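Local coordinates for plasmodium falciparum gamete antigen 27/25 (Plasmodium falciparum, PDB 1N81), which is of unknown function but is essential for sexual development of the malaria parasite, and may form dimers, at residues Asp104-Glu115 with Phe143-Phe154. Numbering follows the deposited sequence.
Sequences DYLWVEQRVIEE and FDTYEYVKDVKF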
loop_
_atom_site.group_PDB
_atom_site.type_symbol
_atom_site.label_atom_id
_atom_site.label_comp_id
_atom_site.label_asym_id
_atom_site.label_seq_id
_atom_site.Cartn_x
_atom_site.Cartn_y
_atom_site.Cartn_z
ATOM N N ASP A 104 2.924 5.014 11.336
ATOM C CA ASP A 104 4.321 4.716 10.998
ATOM C C ASP A 104 4.438 3.363 10.289
ATOM O O ASP A 104 5.294 3.173 9.414
ATOM C CB ASP A 104 5.225 4.725 12.246
ATOM C CG ASP A 104 5.377 6.120 12.859
ATOM O OD1 ASP A 104 5.397 7.119 12.107
ATOM O OD2 ASP A 104 5.491 6.213 14.101
ATOM N N TYR A 105 3.586 2.425 10.675
ATOM C CA TYR A 105 3.588 1.122 10.024
ATOM C C TYR A 105 3.144 1.327 8.560
ATOM O O TYR A 105 3.672 0.688 7.642
ATOM C CB TYR A 105 2.596 0.183 10.712
ATOM C CG TYR A 105 3.047 -0.377 12.040
ATOM C CD1 TYR A 105 3.539 0.453 13.059
ATOM C CD2 TYR A 105 2.901 -1.724 12.309
ATOM C CE1 TYR A 105 3.855 -0.062 14.305
ATOM C CE2 TYR A 105 3.210 -2.253 13.544
ATOM C CZ TYR A 105 3.686 -1.424 14.538
ATOM O OH TYR A 105 3.996 -1.984 15.748
ATOM N N LEU A 106 2.174 2.222 8.355
ATOM C CA LEU A 106 1.653 2.494 7.026
ATOM C C LEU A 106 2.765 3.108 6.200
ATOM O O LEU A 106 2.965 2.761 5.041
ATOM C CB LEU A 106 0.444 3.459 7.093
ATOM C CG LEU A 106 -0.843 2.893 7.745
ATOM C CD1 LEU A 106 -1.950 3.932 7.713
ATOM C CD2 LEU A 106 -1.312 1.615 7.034
ATOM N N TRP A 107 3.497 4.019 6.823
ATOM C CA TRP A 107 4.602 4.719 6.179
ATOM C C TRP A 107 5.643 3.725 5.692
ATOM O O TRP A 107 6.121 3.815 4.554
ATOM C CB TRP A 107 5.252 5.676 7.183
ATOM C CG TRP A 107 6.270 6.598 6.642
ATOM C CD1 TRP A 107 6.069 7.890 6.242
ATOM C CD2 TRP A 107 7.682 6.326 6.431
ATOM N NE1 TRP A 107 7.256 8.440 5.800
ATOM C CE2 TRP A 107 8.254 7.511 5.907
ATOM C CE3 TRP A 107 8.499 5.213 6.642
ATOM C CZ2 TRP A 107 9.620 7.597 5.569
ATOM C CZ3 TRP A 107 9.850 5.295 6.312
ATOM C CH2 TRP A 107 10.401 6.485 5.783
ATOM N N VAL A 108 5.995 2.791 6.568
ATOM C CA VAL A 108 6.988 1.793 6.248
ATOM C C VAL A 108 6.583 0.978 5.020
ATOM O O VAL A 108 7.361 0.822 4.086
ATOM C CB VAL A 108 7.219 0.866 7.445
ATOM C CG1 VAL A 108 7.998 -0.411 6.988
ATOM C CG2 VAL A 108 8.016 1.658 8.554
ATOM N N GLU A 109 5.353 0.495 5.019
ATOM C CA GLU A 109 4.853 -0.301 3.913
ATOM C C GLU A 109 4.837 0.546 2.630
ATOM O O GLU A 109 5.301 0.089 1.569
ATOM C CB GLU A 109 3.448 -0.843 4.236
ATOM C CG GLU A 109 2.916 -1.816 3.178
ATOM C CD GLU A 109 1.565 -2.422 3.530
ATOM O OE1 GLU A 109 0.989 -3.096 2.655
ATOM O OE2 GLU A 109 1.068 -2.241 4.665
ATOM N N GLN A 110 4.355 1.783 2.721
ATOM C CA GLN A 110 4.305 2.617 1.519
ATOM C C GLN A 110 5.718 2.899 0.969
ATOM O O GLN A 110 5.970 2.813 -0.250
ATOM C CB GLN A 110 3.526 3.912 1.774
ATOM C CG GLN A 110 3.370 4.727 0.510
ATOM C CD GLN A 110 2.442 5.904 0.660
ATOM O OE1 GLN A 110 2.072 6.281 1.761
ATOM N NE2 GLN A 110 2.065 6.494 -0.460
ATOM N N ARG A 111 6.656 3.178 1.867
ATOM C CA ARG A 111 8.033 3.381 1.444
ATOM C C ARG A 111 8.677 2.124 0.789
ATOM O O ARG A 111 9.439 2.239 -0.173
ATOM C CB ARG A 111 8.893 3.765 2.631
ATOM C CG ARG A 111 10.335 3.922 2.299
ATOM C CD ARG A 111 10.571 5.048 1.288
ATOM N NE ARG A 111 11.924 5.593 1.419
ATOM C CZ ARG A 111 12.221 6.765 1.986
ATOM N NH1 ARG A 111 11.260 7.535 2.474
ATOM N NH2 ARG A 111 13.484 7.170 2.059
ATOM N N VAL A 112 8.419 0.938 1.325
ATOM C CA VAL A 112 9.024 -0.244 0.723
ATOM C C VAL A 112 8.429 -0.435 -0.683
ATOM O O VAL A 112 9.177 -0.696 -1.639
ATOM C CB VAL A 112 8.840 -1.494 1.587
ATOM C CG1 VAL A 112 9.303 -2.736 0.825
ATOM C CG2 VAL A 112 9.677 -1.349 2.840
ATOM N N ILE A 113 7.111 -0.235 -0.812
ATOM C CA ILE A 113 6.439 -0.323 -2.119
ATOM C C ILE A 113 7.150 0.585 -3.124
ATOM O O ILE A 113 7.527 0.146 -4.218
ATOM C CB ILE A 113 4.936 0.107 -2.054
ATOM C CG1 ILE A 113 4.120 -0.984 -1.355
ATOM C CG2 ILE A 113 4.396 0.358 -3.453
ATOM C CD1 ILE A 113 2.653 -0.644 -1.147
ATOM N N GLU A 114 7.373 1.846 -2.745
ATOM C CA GLU A 114 8.031 2.774 -3.662
ATOM C C GLU A 114 9.426 2.365 -4.068
ATOM O O GLU A 114 9.763 2.373 -5.250
ATOM C CB GLU A 114 8.039 4.192 -3.092
ATOM C CG GLU A 114 6.637 4.721 -3.065
ATOM C CD GLU A 114 6.566 6.155 -2.614
ATOM O OE1 GLU A 114 7.556 6.687 -2.081
ATOM O OE2 GLU A 114 5.494 6.740 -2.788
ATOM N N GLU A 115 10.224 1.986 -3.096
ATOM C CA GLU A 115 11.600 1.580 -3.327
ATOM C C GLU A 115 11.633 0.366 -4.284
ATOM O O GLU A 115 12.416 0.306 -5.244
ATOM C CB GLU A 115 12.194 1.207 -1.975
ATOM C CG GLU A 115 13.676 1.145 -1.893
ATOM C CD GLU A 115 14.304 2.507 -1.937
ATOM O OE1 GLU A 115 13.672 3.500 -1.467
ATOM O OE2 GLU A 115 15.442 2.555 -2.440
ATOM N N PHE A 143 12.605 -3.560 4.433
ATOM C CA PHE A 143 11.814 -3.481 5.660
ATOM C C PHE A 143 12.690 -3.245 6.893
ATOM O O PHE A 143 12.329 -2.463 7.781
ATOM C CB PHE A 143 10.994 -4.766 5.902
ATOM C CG PHE A 143 9.511 -4.531 5.959
ATOM C CD1 PHE A 143 8.746 -4.545 4.787
ATOM C CD2 PHE A 143 8.881 -4.269 7.173
ATOM C CE1 PHE A 143 7.381 -4.293 4.841
ATOM C CE2 PHE A 143 7.503 -4.021 7.232
ATOM C CZ PHE A 143 6.762 -4.033 6.068
ATOM N N ASP A 144 13.812 -3.951 6.985
ATOM C CA ASP A 144 14.712 -3.751 8.121
ATOM C C ASP A 144 15.146 -2.299 8.217
ATOM O O ASP A 144 15.189 -1.708 9.301
ATOM C CB ASP A 144 15.949 -4.625 7.988
ATOM C CG ASP A 144 15.616 -6.082 8.132
ATOM O OD1 ASP A 144 14.513 -6.362 8.647
ATOM O OD2 ASP A 144 16.437 -6.938 7.744
ATOM N N THR A 145 15.458 -1.716 7.072
ATOM C CA THR A 145 15.906 -0.333 7.049
ATOM C C THR A 145 14.843 0.675 7.467
ATOM O O THR A 145 15.098 1.566 8.288
ATOM C CB THR A 145 16.436 0.048 5.653
ATOM O OG1 THR A 145 17.456 -0.880 5.283
ATOM C CG2 THR A 145 17.059 1.431 5.689
ATOM N N TYR A 146 13.638 0.538 6.933
ATOM C CA TYR A 146 12.607 1.501 7.273
ATOM C C TYR A 146 11.947 1.326 8.633
ATOM O O TYR A 146 11.498 2.313 9.208
ATOM C CB TYR A 146 11.600 1.599 6.144
ATOM C CG TYR A 146 12.231 2.167 4.910
ATOM C CD1 TYR A 146 12.395 1.386 3.771
ATOM C CD2 TYR A 146 12.686 3.492 4.881
ATOM C CE1 TYR A 146 12.991 1.901 2.631
ATOM C CE2 TYR A 146 13.292 4.021 3.743
ATOM C CZ TYR A 146 13.441 3.218 2.613
ATOM O OH TYR A 146 14.018 3.734 1.462
ATOM N N GLU A 147 11.899 0.100 9.141
ATOM C CA GLU A 147 11.379 -0.168 10.477
ATOM C C GLU A 147 12.321 0.593 11.429
ATOM O O GLU A 147 11.878 1.296 12.328
ATOM C CB GLU A 147 11.519 -1.644 10.851
ATOM C CG GLU A 147 10.370 -2.539 10.481
ATOM C CD GLU A 147 10.575 -3.950 11.003
ATOM O OE1 GLU A 147 11.694 -4.485 10.839
ATOM O OE2 GLU A 147 9.617 -4.536 11.565
ATOM N N TYR A 148 13.627 0.395 11.225
ATOM C CA TYR A 148 14.685 1.024 12.032
ATOM C C TYR A 148 14.565 2.537 11.988
ATOM O O TYR A 148 14.517 3.207 13.023
ATOM C CB TYR A 148 16.072 0.604 11.533
ATOM C CG TYR A 148 17.202 1.363 12.206
ATOM C CD1 TYR A 148 17.490 1.162 13.549
ATOM C CD2 TYR A 148 17.915 2.357 11.517
ATOM C CE1 TYR A 148 18.455 1.935 14.209
ATOM C CE2 TYR A 148 18.881 3.140 12.159
ATOM C CZ TYR A 148 19.138 2.913 13.513
ATOM O OH TYR A 148 20.082 3.659 14.161
ATOM N N VAL A 149 14.484 3.075 10.779
ATOM C CA VAL A 149 14.376 4.507 10.583
ATOM C C VAL A 149 13.149 5.140 11.227
ATOM O O VAL A 149 13.211 6.244 11.763
ATOM C CB VAL A 149 14.359 4.831 9.088
ATOM C CG1 VAL A 149 13.723 6.173 8.845
ATOM C CG2 VAL A 149 15.783 4.809 8.549
ATOM N N LYS A 150 12.033 4.432 11.195
ATOM C CA LYS A 150 10.788 4.978 11.719
ATOM C C LYS A 150 10.534 4.514 13.158
ATOM O O LYS A 150 9.514 4.838 13.771
ATOM C CB LYS A 150 9.643 4.550 10.787
ATOM C CG LYS A 150 8.570 5.590 10.530
ATOM C CD LYS A 150 9.095 6.829 9.829
ATOM C CE LYS A 150 8.004 7.883 9.835
ATOM N NZ LYS A 150 8.483 9.260 9.589
ATOM N N ASP A 151 11.488 3.760 13.687
ATOM C CA ASP A 151 11.398 3.221 15.032
ATOM C C ASP A 151 10.111 2.422 15.270
ATOM O O ASP A 151 9.311 2.753 16.125
ATOM C CB ASP A 151 11.531 4.356 16.061
ATOM C CG ASP A 151 11.641 3.844 17.484
ATOM O OD1 ASP A 151 12.353 2.841 17.709
ATOM O OD2 ASP A 151 11.020 4.456 18.383
ATOM N N VAL A 152 9.905 1.368 14.500
ATOM C CA VAL A 152 8.734 0.528 14.700
ATOM C C VAL A 152 9.208 -0.894 14.514
ATOM O O VAL A 152 10.274 -1.111 13.943
ATOM C CB VAL A 152 7.593 0.801 13.662
ATOM C CG1 VAL A 152 6.976 2.154 13.886
ATOM C CG2 VAL A 152 8.128 0.721 12.252
ATOM N N LYS A 153 8.439 -1.859 15.011
ATOM C CA LYS A 153 8.778 -3.256 14.828
ATOM C C LYS A 153 7.509 -4.058 14.544
ATOM O O LYS A 153 6.619 -4.158 15.387
ATOM C CB LYS A 153 9.475 -3.831 16.068
ATOM C CG LYS A 153 10.542 -4.891 15.736
ATOM C CD LYS A 153 10.122 -5.813 14.589
ATOM C CE LYS A 153 11.228 -6.787 14.177
ATOM N NZ LYS A 153 11.328 -7.952 15.101
ATOM N N PHE A 154 7.425 -4.615 13.342
ATOM C CA PHE A 154 6.277 -5.410 12.940
ATOM C C PHE A 154 6.453 -6.766 13.585
ATOM O O PHE A 154 7.581 -7.200 13.764
ATOM C CB PHE A 154 6.277 -5.619 11.419
ATOM C CG PHE A 154 5.767 -4.433 10.623
ATOM C CD1 PHE A 154 6.376 -3.185 10.722
ATOM C CD2 PHE A 154 4.675 -4.581 9.762
ATOM C CE1 PHE A 154 5.905 -2.097 9.982
ATOM C CE2 PHE A 154 4.197 -3.510 9.021
ATOM C CZ PHE A 154 4.814 -2.265 9.131
HETATM O O HOH W 1 7.128 4.803 15.805
HETATM O O HOH W 2 8.372 7.060 14.207
HETATM O O HOH W 3 3.708 -4.408 15.991
HETATM O O HOH W 4 6.362 -1.389 16.543
#
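V108 of helix 96-122 packs into the C-terminal end of helix 136-150 in a knobs-into-holes contact between two roughly antiparallel helices of this all-helical protein, their segment axes 9.4 Å apart and inclined at 145°. V108 sits among F143, Y146, E147 and K150, a place suited to a beta-branched valine because its two methyls spread apart. Its CG1, anti to the backbone N (chi1 165°), lies over one face of the F143 ring, while CG2 reaches V152 CG2 at 3.8 Å. Y146 returns the fit as a knob among V108, R111, V112 and E115. Its hydroxyl donates to E115 OE1 (3.0 Å), met from above the carboxylate plane, and accepts a weak bond from R111 NE, so the phenol's polar end is satisfied although the residue is buried. W107 presents its indole to K150, whose long chain bends at chi2 and crosses it: CD lies over the six-membered ring and NZ stands 4.1 Å from the centroid of the five-membered ring in a cation-pi contact. The flat indole thus offers one broad face to both the methylenes and the ammonium of lysine. Beyond the helix the chain turns back. F154, a flat phenyl that can be packed on both faces, lies between CD2 of Y105 and CE2 of F143. Its backbone N is held by E147 OE2 (2.8 Å, 170°), tying the segment after the helix back to its last turns. Two waters join Y105 OH to the K153 backbone, one through K153 O and the other through K153 N. Helix 156-173 borders this layer through I166, which touches V112 and F143. The turn that brings V152 and F154 against helix 96-122 is a Schellman motif, with D151 at positive phi and two bonds back into the last turn.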